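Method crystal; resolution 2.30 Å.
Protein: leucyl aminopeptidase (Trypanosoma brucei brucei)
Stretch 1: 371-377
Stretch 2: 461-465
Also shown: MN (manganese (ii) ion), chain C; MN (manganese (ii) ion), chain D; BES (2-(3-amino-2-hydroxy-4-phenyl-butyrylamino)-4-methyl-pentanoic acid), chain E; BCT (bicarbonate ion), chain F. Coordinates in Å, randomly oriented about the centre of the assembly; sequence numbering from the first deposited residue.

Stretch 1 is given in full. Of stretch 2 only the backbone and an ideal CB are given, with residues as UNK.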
# COMPACT_ATOMS: atom_id res chain seq x y z
N ASP G 371 -13.93 -0.05 -13.24
CA ASP G 371 -13.39 -1.44 -13.33
C ASP G 371 -14.44 -2.52 -13.04
O ASP G 371 -14.18 -3.74 -13.27
CB ASP G 371 -12.18 -1.64 -12.43
CG ASP G 371 -11.37 -2.83 -12.82
OD1 ASP G 371 -11.62 -3.50 -13.90
OD2 ASP G 371 -10.53 -3.18 -11.98
N ALA G 372 -15.60 -2.05 -12.62
CA ALA G 372 -16.84 -2.86 -12.60
C ALA G 372 -17.66 -2.66 -13.90
O ALA G 372 -18.82 -2.23 -13.88
CB ALA G 372 -17.69 -2.57 -11.37
N GLU G 373 -16.99 -2.96 -14.99
CA GLU G 373 -17.50 -2.70 -16.36
C GLU G 373 -18.39 -3.83 -16.88
O GLU G 373 -19.28 -3.61 -17.68
CB GLU G 373 -16.33 -2.49 -17.32
CG GLU G 373 -15.62 -3.74 -17.90
CD GLU G 373 -14.80 -4.59 -16.94
OE1 GLU G 373 -14.59 -5.82 -17.24
OE2 GLU G 373 -14.31 -4.05 -15.87
N GLY G 374 -18.11 -5.02 -16.42
CA GLY G 374 -18.71 -6.22 -16.96
C GLY G 374 -20.19 -6.24 -16.73
O GLY G 374 -20.97 -6.52 -17.63
N ARG G 375 -20.58 -5.91 -15.52
CA ARG G 375 -21.98 -5.94 -15.17
C ARG G 375 -22.77 -4.92 -15.98
O ARG G 375 -23.95 -5.11 -16.27
CB ARG G 375 -22.16 -5.73 -13.66
CG ARG G 375 -21.87 -4.33 -13.20
CD ARG G 375 -21.72 -4.30 -11.69
NE ARG G 375 -20.50 -5.00 -11.27
CZ ARG G 375 -20.22 -5.30 -10.01
NH1 ARG G 375 -21.06 -4.96 -9.04
NH2 ARG G 375 -19.13 -5.95 -9.73
N ILE G 376 -22.11 -3.82 -16.32
CA ILE G 376 -22.75 -2.74 -17.11
C ILE G 376 -23.03 -3.23 -18.54
O ILE G 376 -24.10 -3.09 -19.10
CB ILE G 376 -21.87 -1.48 -17.15
CG1 ILE G 376 -21.85 -0.84 -15.75
CG2 ILE G 376 -22.38 -0.51 -18.19
CD1 ILE G 376 -20.89 0.30 -15.61
N VAL G 377 -22.01 -3.78 -19.10
CA VAL G 377 -22.04 -4.30 -20.46
C VAL G 377 -23.10 -5.43 -20.57
O VAL G 377 -23.91 -5.50 -21.47
CB VAL G 377 -20.57 -4.70 -20.76
CG1 VAL G 377 -20.40 -6.07 -21.28
CG2 VAL G 377 -19.91 -3.62 -21.59
N UNK G 461 -26.21 2.53 -8.38
CA UNK G 461 -24.75 2.53 -8.67
C UNK G 461 -24.37 1.22 -9.39
O UNK G 461 -25.18 0.32 -9.51
CB UNK G 461 -23.94 2.68 -7.38
N UNK G 462 -23.15 1.15 -9.88
CA UNK G 462 -22.58 -0.09 -10.40
C UNK G 462 -21.69 -0.85 -9.42
O UNK G 462 -21.02 -1.80 -9.80
CB UNK G 462 -21.77 0.22 -11.66
N UNK G 463 -21.63 -0.39 -8.18
CA UNK G 463 -20.77 -1.02 -7.20
C UNK G 463 -21.37 -0.95 -5.83
O UNK G 463 -21.88 0.06 -5.40
CB UNK G 463 -19.38 -0.37 -7.20
N UNK G 464 -21.22 -2.04 -5.12
CA UNK G 464 -21.73 -2.18 -3.73
C UNK G 464 -21.07 -1.17 -2.78
O UNK G 464 -19.88 -0.97 -2.84
CB UNK G 464 -21.48 -3.60 -3.22
N UNK G 465 -21.88 -0.56 -1.94
CA UNK G 465 -21.40 0.27 -0.83
C UNK G 465 -20.47 -0.54 0.09
O UNK G 465 -19.40 -0.10 0.43
CB UNK G 465 -22.58 0.83 -0.03
MN MN C . -12.99 -4.72 -14.56
MN MN D . -13.57 -7.27 -16.39
N2 BES E . -12.75 -8.73 -15.26
C1 BES E . -12.65 -8.43 -13.84
C6 BES E . -12.88 -9.66 -12.93
C7 BES E . -11.71 -10.58 -12.70
C8 BES E . -11.41 -11.59 -13.60
C12 BES E . -10.94 -10.48 -11.55
C9 BES E . -10.33 -12.45 -13.39
C11 BES E . -9.85 -11.34 -11.33
C10 BES E . -9.54 -12.32 -12.25
C2 BES E . -13.69 -7.32 -13.56
O2 BES E . -13.94 -6.44 -14.70
C3 BES E . -13.15 -6.46 -12.45
O3 BES E . -12.43 -5.51 -12.85
N1 BES E . -13.58 -6.81 -11.23
C4 BES E . -13.23 -6.17 -10.00
C13 BES E . -14.23 -5.08 -9.63
C14 BES E . -13.74 -4.10 -8.56
C15 BES E . -12.34 -3.53 -8.72
C16 BES E . -14.67 -2.91 -8.52
C5 BES E . -13.20 -7.14 -8.87
O1 BES E . -12.29 -7.03 -8.05
O4 BES E . -14.08 -8.01 -8.78
C BCT F . -17.56 -6.19 -13.08
O1 BCT F . -16.86 -6.18 -14.23
O2 BCT F . -18.75 -5.87 -13.00
O3 BCT F . -16.98 -6.50 -12.01

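Position 461 offers little evidence from stretch 1. No atom of that stretch lies within 5.5 Å of the ideal CB, and phi/psi of -91/171 is an extended conformation open to most residues, β-branched ones included. The deposited residue is Thr461, with chi1 in the p well; its hydroxyl turns to its own stretch, OG1 donating to the backbone O of position 463 at 2.9 Å.

Position 462 is the best constrained. Its CA-to-CB bond points toward stretch 1, and its ideal CB is 4.0 Å from Ile376 CD1, 4.4 Å from Ala372 O and 4.5 Å from Arg375 CD. The site therefore combines an apolar neighbour with a carbonyl acceptor, here reachable by a short side chain. A donor such as Asn, Ser or Thr would suit; a small apolar residue would fit the methyl but leave this acceptor unused. Phi/psi of -98/7 is accessible to all of these. The deposited residue is Asn462. With chi1 at 81° (p), its amide reaches Ala372, and ND2 donates to Ala372 O at 3.0 Å with an N-H...acceptor angle of 138°. The same ND2 lies 3.4 Å from Ala372 CB and 3.6 Å from Ile376 CD1, so the hydrogen bond is made against aliphatic groups. The backbone adds a second contact, Asn462 O to Arg375 CD at 3.2 Å. Although Arg375 NH1 is 3.3 Å from Asn462 O, the angle is too poor for a hydrogen bond; the guanidinium binds bicarbonate through other atoms, Arg375 NE donating to BCT O2 at 2.6 Å.

At position 463 the backbone is extended (-147/139) and CA-to-CB points sideways. The ideal CB is 5.0 Å from Ala372 CB and 5.2 Å from Arg375 NH1, leaving space for a longer chain. The methyl of Ala372 and the leucine-like end of the BES ligand favour an apolar residue such as Leu, Ile or Met. Leu463 is deposited, chi1 t and chi2 p. Its end comes nearer than its CB bond suggests: CD1 lies 4.3 Å from Ala372 CB and 3.6 Å from BES C16.

Position 464 has nothing of stretch 1 within 5.5 Å of its ideal CB, and its CB bond points sideways. Only a long side chain could return to the Arg375 guanidinium, so Met, Gln or Glu are all conceivable. Met464 is deposited; its CE comes 3.6 Å from Arg375 NH1, at the guanidinium edge and near its plane.

Position 465 is out of reach of stretch 1, which imposes no preference. Glu465 is deposited, and its side chain makes no contact with stretch 1.

Stretch 2 (461-465) TNLME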
# COMPACT_ATOMS: atom_id res chain seq x y z
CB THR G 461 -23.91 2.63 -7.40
OG1 THR G 461 -24.11 1.43 -6.63
CG2 THR G 461 -24.33 3.85 -6.56
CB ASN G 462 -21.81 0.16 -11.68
CG ASN G 462 -20.42 0.68 -11.45
OD1 ASN G 462 -20.19 1.53 -10.58
ND2 ASN G 462 -19.49 0.23 -12.27
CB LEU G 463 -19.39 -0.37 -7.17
CG LEU G 463 -18.31 -1.11 -6.35
CD1 LEU G 463 -17.90 -2.38 -7.05
CD2 LEU G 463 -17.08 -0.26 -6.11
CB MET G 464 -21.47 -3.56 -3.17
CG MET G 464 -21.98 -4.70 -4.04
SD MET G 464 -20.64 -5.92 -4.20
CE MET G 464 -19.87 -5.11 -5.64
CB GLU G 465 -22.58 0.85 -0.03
CG GLU G 465 -22.24 1.72 1.19
CD GLU G 465 -21.28 2.88 0.89
OE1 GLU G 465 -21.22 3.36 -0.26
OE2 GLU G 465 -20.55 3.30 1.81
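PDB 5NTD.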